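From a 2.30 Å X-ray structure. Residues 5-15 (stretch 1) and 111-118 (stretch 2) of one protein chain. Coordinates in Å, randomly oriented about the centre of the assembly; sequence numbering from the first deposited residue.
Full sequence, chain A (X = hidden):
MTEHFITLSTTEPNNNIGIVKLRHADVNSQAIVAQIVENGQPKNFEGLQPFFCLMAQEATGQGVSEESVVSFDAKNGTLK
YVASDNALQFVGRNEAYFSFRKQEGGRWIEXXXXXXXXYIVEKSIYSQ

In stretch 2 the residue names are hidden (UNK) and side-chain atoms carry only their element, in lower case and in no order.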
ATOM      1  N   PHE A   5       4.709  -9.926   1.293  1.00 26.79           N
ATOM      2  CA  PHE A   5       4.020  -9.714   2.566  1.00 26.23           C
ATOM      3  C   PHE A   5       4.772  -8.842   3.558  1.00 29.37           C
ATOM      4  O   PHE A   5       5.921  -9.130   3.893  1.00 28.43           O
ATOM      5  CB  PHE A   5       3.591 -11.038   3.214  1.00 28.04           C
ATOM      6  CG  PHE A   5       2.763 -10.885   4.472  1.00 29.62           C
ATOM      7  CD1 PHE A   5       1.441 -10.464   4.410  1.00 32.66           C
ATOM      8  CD2 PHE A   5       3.305 -11.169   5.719  1.00 31.54           C
ATOM      9  CE1 PHE A   5       0.679 -10.318   5.574  1.00 33.55           C
ATOM     10  CE2 PHE A   5       2.541 -11.028   6.881  1.00 34.28           C
ATOM     11  CZ  PHE A   5       1.234 -10.604   6.802  1.00 32.39           C
ATOM     12  N   ILE A   6       4.090  -7.790   4.047  1.00 26.22           N
ATOM     13  CA  ILE A   6       4.581  -6.821   5.034  1.00 26.17           C
ATOM     14  C   ILE A   6       3.457  -6.396   5.991  1.00 30.98           C
ATOM     15  O   ILE A   6       2.282  -6.444   5.623  1.00 30.21           O
ATOM     16  CB  ILE A   6       5.278  -5.579   4.390  1.00 29.04           C
ATOM     17  CG1 ILE A   6       4.361  -4.834   3.387  1.00 29.38           C
ATOM     18  CG2 ILE A   6       6.654  -5.925   3.796  1.00 29.42           C
ATOM     19  CD1 ILE A   6       4.747  -3.396   3.134  1.00 36.46           C
ATOM     20  N   THR A   7       3.827  -5.970   7.208  1.00 28.41           N
ATOM     21  CA  THR A   7       2.889  -5.485   8.222  1.00 28.57           C
ATOM     22  C   THR A   7       3.082  -3.969   8.351  1.00 33.31           C
ATOM     23  O   THR A   7       4.182  -3.519   8.677  1.00 32.65           O
ATOM     24  CB  THR A   7       3.089  -6.232   9.555  1.00 37.64           C
ATOM     25  OG1 THR A   7       3.163  -7.638   9.310  1.00 38.32           O
ATOM     26  CG2 THR A   7       1.985  -5.941  10.560  1.00 35.79           C
ATOM     27  N   LEU A   8       2.023  -3.190   8.076  1.00 30.42           N
ATOM     28  CA  LEU A   8       2.088  -1.730   8.138  1.00 30.61           C
ATOM     29  C   LEU A   8       1.294  -1.140   9.288  1.00 35.36           C
ATOM     30  O   LEU A   8       0.142  -1.517   9.506  1.00 34.68           O
ATOM     31  CB  LEU A   8       1.679  -1.090   6.800  1.00 30.70           C
ATOM     32  CG  LEU A   8       2.556  -1.439   5.598  1.00 35.45           C
ATOM     33  CD1 LEU A   8       1.899  -1.027   4.315  1.00 35.38           C
ATOM     34  CD2 LEU A   8       3.943  -0.825   5.716  1.00 37.46           C
ATOM     35  N   SER A   9       1.916  -0.194  10.010  1.00 32.71           N
ATOM     36  CA  SER A   9       1.333   0.485  11.162  1.00 33.01           C
ATOM     37  C   SER A   9       0.830   1.898  10.848  1.00 37.81           C
ATOM     38  O   SER A   9       1.359   2.568   9.956  1.00 36.95           O
ATOM     39  CB  SER A   9       2.325   0.519  12.319  1.00 36.56           C
ATOM     40  OG  SER A   9       1.761   1.126  13.469  1.00 45.39           O
ATOM     41  N   THR A  10      -0.191   2.341  11.602  1.00 35.35           N
ATOM     42  CA  THR A  10      -0.788   3.677  11.489  1.00 35.72           C
ATOM     43  C   THR A  10      -0.254   4.583  12.603  1.00 40.58           C
ATOM     44  O   THR A  10      -0.241   5.807  12.461  1.00 39.99           O
ATOM     45  CB  THR A  10      -2.321   3.601  11.518  1.00 43.92           C
ATOM     46  OG1 THR A  10      -2.749   3.091  12.782  1.00 43.98           O
ATOM     47  CG2 THR A  10      -2.893   2.756  10.388  1.00 42.80           C
ATOM     48  N   THR A  11       0.171   3.960  13.708  1.00 38.48           N
ATOM     49  CA  THR A  11       0.734   4.618  14.883  1.00 38.79           C
ATOM     50  C   THR A  11       2.263   4.670  14.810  1.00 44.39           C
ATOM     51  O   THR A  11       2.852   5.729  15.014  1.00 44.26           O
ATOM     52  CB  THR A  11       0.291   3.877  16.167  1.00 44.64           C
ATOM     53  OG1 THR A  11       0.734   2.522  16.091  1.00 43.12           O
ATOM     54  CG2 THR A  11      -1.214   3.911  16.401  1.00 43.19           C
ATOM     55  N   GLU A  12       2.925   3.532  14.532  1.00 41.62           N
ATOM     56  CA  GLU A  12       4.389   3.382  14.509  1.00 41.86           C
ATOM     57  C   GLU A  12       5.093   3.599  13.148  1.00 46.48           C
ATOM     58  O   GLU A  12       4.469   3.423  12.111  1.00 46.19           O
ATOM     59  CB  GLU A  12       4.697   1.981  14.948  1.00 43.32           C
ATOM     60  CG  GLU A  12       5.152   1.877  16.359  1.00 55.14           C
ATOM     61  CD  GLU A  12       4.165   1.103  17.167  1.00 79.04           C
ATOM     62  OE1 GLU A  12       4.447  -0.089  17.423  1.00 75.13           O
ATOM     63  OE2 GLU A  12       3.063   1.646  17.417  1.00 73.77           O
ATOM     64  N   PRO A  13       6.425   3.842  13.135  1.00 43.63           N
ATOM     65  CA  PRO A  13       7.141   3.976  11.863  1.00 43.31           C
ATOM     66  C   PRO A  13       7.183   2.672  11.099  1.00 46.53           C
ATOM     67  O   PRO A  13       7.173   1.587  11.715  1.00 46.18           O
ATOM     68  CB  PRO A  13       8.537   4.346  12.322  1.00 45.17           C
ATOM     69  CG  PRO A  13       8.626   3.714  13.682  1.00 49.60           C
ATOM     70  CD  PRO A  13       7.310   3.864  14.320  1.00 45.24           C
ATOM     71  N   ASN A  14       7.202   2.710   9.748  1.00 42.52           N
ATOM     72  CA  ASN A  14       7.234   1.499   8.940  1.00 42.16           C
ATOM     73  C   ASN A  14       8.613   1.216   8.324  1.00 45.79           C
ATOM     74  O   ASN A  14       8.699   0.528   7.321  1.00 45.37           O
ATOM     75  CB  ASN A  14       6.097   1.472   7.940  1.00 41.80           C
ATOM     76  CG  ASN A  14       4.735   1.306   8.565  1.00 59.71           C
ATOM     77  OD1 ASN A  14       4.494   0.426   9.400  1.00 52.15           O
ATOM     78  ND2 ASN A  14       3.816   2.174   8.176  1.00 52.10           N
ATOM     79  N   ASN A  15       9.703   1.667   8.997  1.00 41.94           N
ATOM     80  CA  ASN A  15      11.092   1.466   8.547  1.00 41.47           C
ATOM     81  C   ASN A  15      11.703   0.082   8.878  1.00 44.25           C
ATOM     82  O   ASN A  15      12.776  -0.241   8.361  1.00 43.83           O
ATOM     83  CB  ASN A  15      11.987   2.584   9.098  1.00 42.77           C
ATOM     84  CG  ASN A  15      12.026   2.655  10.607  1.00 68.60           C
ATOM     85  OD1 ASN A  15      10.998   2.779  11.273  1.00 62.84           O
ATOM     86  ND2 ASN A  15      13.215   2.559  11.181  1.00 61.47           N
ATOM     87  N   UNK A 111     -10.512   8.751   6.172  1.00 42.55           N
ATOM     88  CA  UNK A 111     -10.849   8.611   7.586  1.00 42.04           C
ATOM     89  C   UNK A 111      -9.582   8.436   8.415  1.00 44.94           C
ATOM     90  O   UNK A 111      -9.525   8.910   9.550  1.00 44.72           O
ATOM     91  n   UNK A 111     -13.833   9.101   6.066  1.00 76.02           N
ATOM     92  c   UNK A 111     -13.284   7.871   8.099  1.00 60.96           C
ATOM     93  c   UNK A 111     -13.782   9.120   7.393  1.00 82.78           C
ATOM     94  o   UNK A 111     -14.131  10.119   8.033  1.00 78.57           O
ATOM     95  c   UNK A 111     -11.835   7.449   7.790  1.00 43.42           C
ATOM     96  N   UNK A 112      -8.559   7.779   7.828  1.00 40.60           N
ATOM     97  CA  UNK A 112      -7.233   7.526   8.403  1.00 39.89           C
ATOM     98  C   UNK A 112      -6.297   6.927   7.340  1.00 42.79           C
ATOM     99  O   UNK A 112      -6.758   6.496   6.278  1.00 42.47           O
ATOM    100  c   UNK A 112      -6.254   2.973   9.300  1.00 46.90           C
ATOM    101  c   UNK A 112      -6.218   4.344   9.563  1.00 46.09           C
ATOM    102  c   UNK A 112      -8.515   4.521   8.940  1.00 45.11           C
ATOM    103  c   UNK A 112      -8.551   3.147   8.690  1.00 47.89           C
ATOM    104  c   UNK A 112      -7.417   2.385   8.863  1.00 46.01           C
ATOM    105  c   UNK A 112      -7.309   6.616   9.653  1.00 41.60           C
ATOM    106  c   UNK A 112      -7.349   5.133   9.381  1.00 43.03           C
ATOM    107  N   UNK A 113      -4.993   6.863   7.646  1.00 38.25           N
ATOM    108  CA  UNK A 113      -3.988   6.310   6.740  1.00 37.54           C
ATOM    109  C   UNK A 113      -2.853   5.628   7.484  1.00 39.61           C
ATOM    110  O   UNK A 113      -2.690   5.833   8.690  1.00 39.03           O
ATOM    111  c   UNK A 113      -3.426   7.406   5.837  1.00 41.00           C
ATOM    112  o   UNK A 113      -2.912   8.497   6.584  1.00 49.41           O
ATOM    113  N   UNK A 114      -2.066   4.817   6.759  1.00 35.10           N
ATOM    114  CA  UNK A 114      -0.883   4.162   7.310  1.00 34.37           C
ATOM    115  C   UNK A 114       0.252   5.179   7.241  1.00 37.40           C
ATOM    116  O   UNK A 114       0.142   6.205   6.560  1.00 36.86           O
ATOM    117  c   UNK A 114      -0.477   2.907   6.490  1.00 41.06           C
ATOM    118  c   UNK A 114      -1.580   1.861   6.389  1.00 39.84           C
ATOM    119  o   UNK A 114      -0.016   3.296   5.192  1.00 38.82           O
ATOM    120  N   UNK A 115       1.356   4.875   7.906  1.00 33.53           N
ATOM    121  CA  UNK A 115       2.529   5.726   7.844  1.00 33.02           C
ATOM    122  C   UNK A 115       3.334   5.289   6.636  1.00 35.32           C
ATOM    123  O   UNK A 115       3.141   4.164   6.163  1.00 35.10           O
ATOM    124  n   UNK A 115       4.623   6.399  11.618  1.00 70.51           N
ATOM    125  c   UNK A 115       2.578   6.391  10.243  1.00 46.21           C
ATOM    126  c   UNK A 115       5.242   7.443  12.156  1.00 87.03           C
ATOM    127  c   UNK A 115       3.174   6.205  11.617  1.00 58.72           C
ATOM    128  n   UNK A 115       4.547   8.393  12.769  1.00 75.44           N
ATOM    129  n   UNK A 115       6.565   7.532  12.109  1.00 74.54           N
ATOM    130  c   UNK A 115       3.312   5.631   9.144  1.00 34.02           C
ATOM    131  N   UNK A 116       4.177   6.184   6.083  1.00 30.17           N
ATOM    132  CA  UNK A 116       4.965   5.861   4.890  1.00 29.13           C
ATOM    133  C   UNK A 116       5.894   4.671   5.092  1.00 30.94           C
ATOM    134  O   UNK A 116       6.355   4.408   6.204  1.00 30.65           O
ATOM    135  c   UNK A 116       4.814   8.220   3.921  1.00 34.60           C
ATOM    136  o   UNK A 116       6.728   7.503   5.241  1.00 36.02           O
ATOM    137  c   UNK A 116       5.724   7.074   4.321  1.00 36.37           C
ATOM    138  N   UNK A 117       6.125   3.939   4.009  1.00 25.82           N
ATOM    139  CA  UNK A 117       7.012   2.792   3.948  1.00 24.73           C
ATOM    140  C   UNK A 117       7.740   2.855   2.621  1.00 28.06           C
ATOM    141  O   UNK A 117       7.304   3.558   1.702  1.00 27.39           O
ATOM    142  c   UNK A 117       4.075   1.574   2.780  1.00 30.08           C
ATOM    143  c   UNK A 117       3.770   0.346   0.734  1.00 29.97           C
ATOM    144  c   UNK A 117       5.368   1.084   2.910  1.00 27.40           C
ATOM    145  c   UNK A 117       5.045  -0.162   0.856  1.00 31.88           C
ATOM    146  c   UNK A 117       5.839   0.198   1.948  1.00 29.21           C
ATOM    147  c   UNK A 117       6.227   1.475   4.092  1.00 26.20           C
ATOM    148  c   UNK A 117       3.282   1.214   1.685  1.00 30.87           C
ATOM    149  N   UNK A 118       8.830   2.104   2.509  1.00 24.71           N
ATOM    150  CA  UNK A 118       9.605   2.073   1.287  1.00 24.35           C
ATOM    151  C   UNK A 118       9.614   0.705   0.649  1.00 27.96           C
ATOM    152  O   UNK A 118       9.533  -0.308   1.343  1.00 27.58           O
ATOM    153  c   UNK A 118      11.164   3.996   1.856  1.00 28.60           C
ATOM    154  c   UNK A 118      11.039   2.535   1.550  1.00 25.11           C
ATOM    155  c   UNK A 118      11.239   5.778   3.071  1.00 29.84           C
ATOM    156  n   UNK A 118      11.057   4.469   3.152  1.00 30.44           N
ATOM    157  n   UNK A 118      11.471   6.164   1.815  1.00 30.10           N
ATOM    158  c   UNK A 118      11.430   5.035   1.032  1.00 30.36           C
TER

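Position 111 carries three side-chain carbons in a row, the third bonded to one oxygen and one nitrogen. It makes no contact with stretch 1. That is a terminal amide on a two-carbon linker, so the residue is Gln111.

Position 112 has one carbon and then a ring of six carbons, with no heteroatom. Its CB points toward stretch 1, and a methyl of Thr10 meets the ring at its edge. It is Phe112. CG2 of Thr10 is 3.5 Å from CE1 of Phe112.

Position 113 has one carbon and one oxygen. The CA-to-CB bond points away from stretch 1, and the backbone oxygen makes the contact, with the methyl of Thr10. This is Ser113. O of Ser113 is 3.5 Å from CG2 of Thr10.

Position 114 has a CB that carries one oxygen and one carbon. The carbon branch lies near the methyl of Thr10. This branched, three-atom side chain is Thr114. CA of Thr114 lies 4.2 Å from CA of Thr10, and CG2 of Thr114 is 4.3 Å from CG2 of Thr10.

Position 115 has three carbons, a nitrogen, and a carbon bearing two more nitrogens. The chain runs along the loop of stretch 1, close to the backbone oxygens of Thr10, Thr11 and Glu12. The end group is a guanidinium, so the residue is Arg115. CD of Arg115 is 3.5 Å from O of Thr10 and 3.4 Å from O of Thr11, while NE of Arg115 comes within 3.0 Å of O of Glu12.

Position 116 repeats the pattern of one carbon carrying an oxygen and a carbon. The CA-to-CB bond points away from stretch 1, but the backbone oxygen meets Asn14. It is Thr116. O of Thr116 is 3.4 Å from CB of Asn14.

Position 117 is again one carbon and a six-carbon ring. Leu8 and Ile6 touch the ring. Hence it is Phe117. CD1 of Leu8 sits over one face of the Phe117 ring, 4.0 Å from its centroid, in a CH-pi contact. CD1 of Ile6 is 3.9 Å from CD2 of Phe117.

Position 118 has one carbon and a five-membered ring of three carbons and two nitrogens. It takes no real part in the contact. This imidazole is His118.

The contact joins one backbone hydrogen bond and one from a side-chain amide to apolar packing. N of Arg115 donates to O of Ser9 at 3.1 Å, nearly straight. ND2 of Asn14 donates to O of Arg115 at 2.9 Å and to O of Ser9 at 3.1 Å, so one amide ties both backbones together. OD1 of Asn14 accepts from N of Ser9 at 2.7 Å, which holds that amide in place. Nearby, Ile6 and Leu8 pack on Phe117, and the arm of Arg115 covers the loop.

Stretch 2, residues 111-118: QFSTRTFH
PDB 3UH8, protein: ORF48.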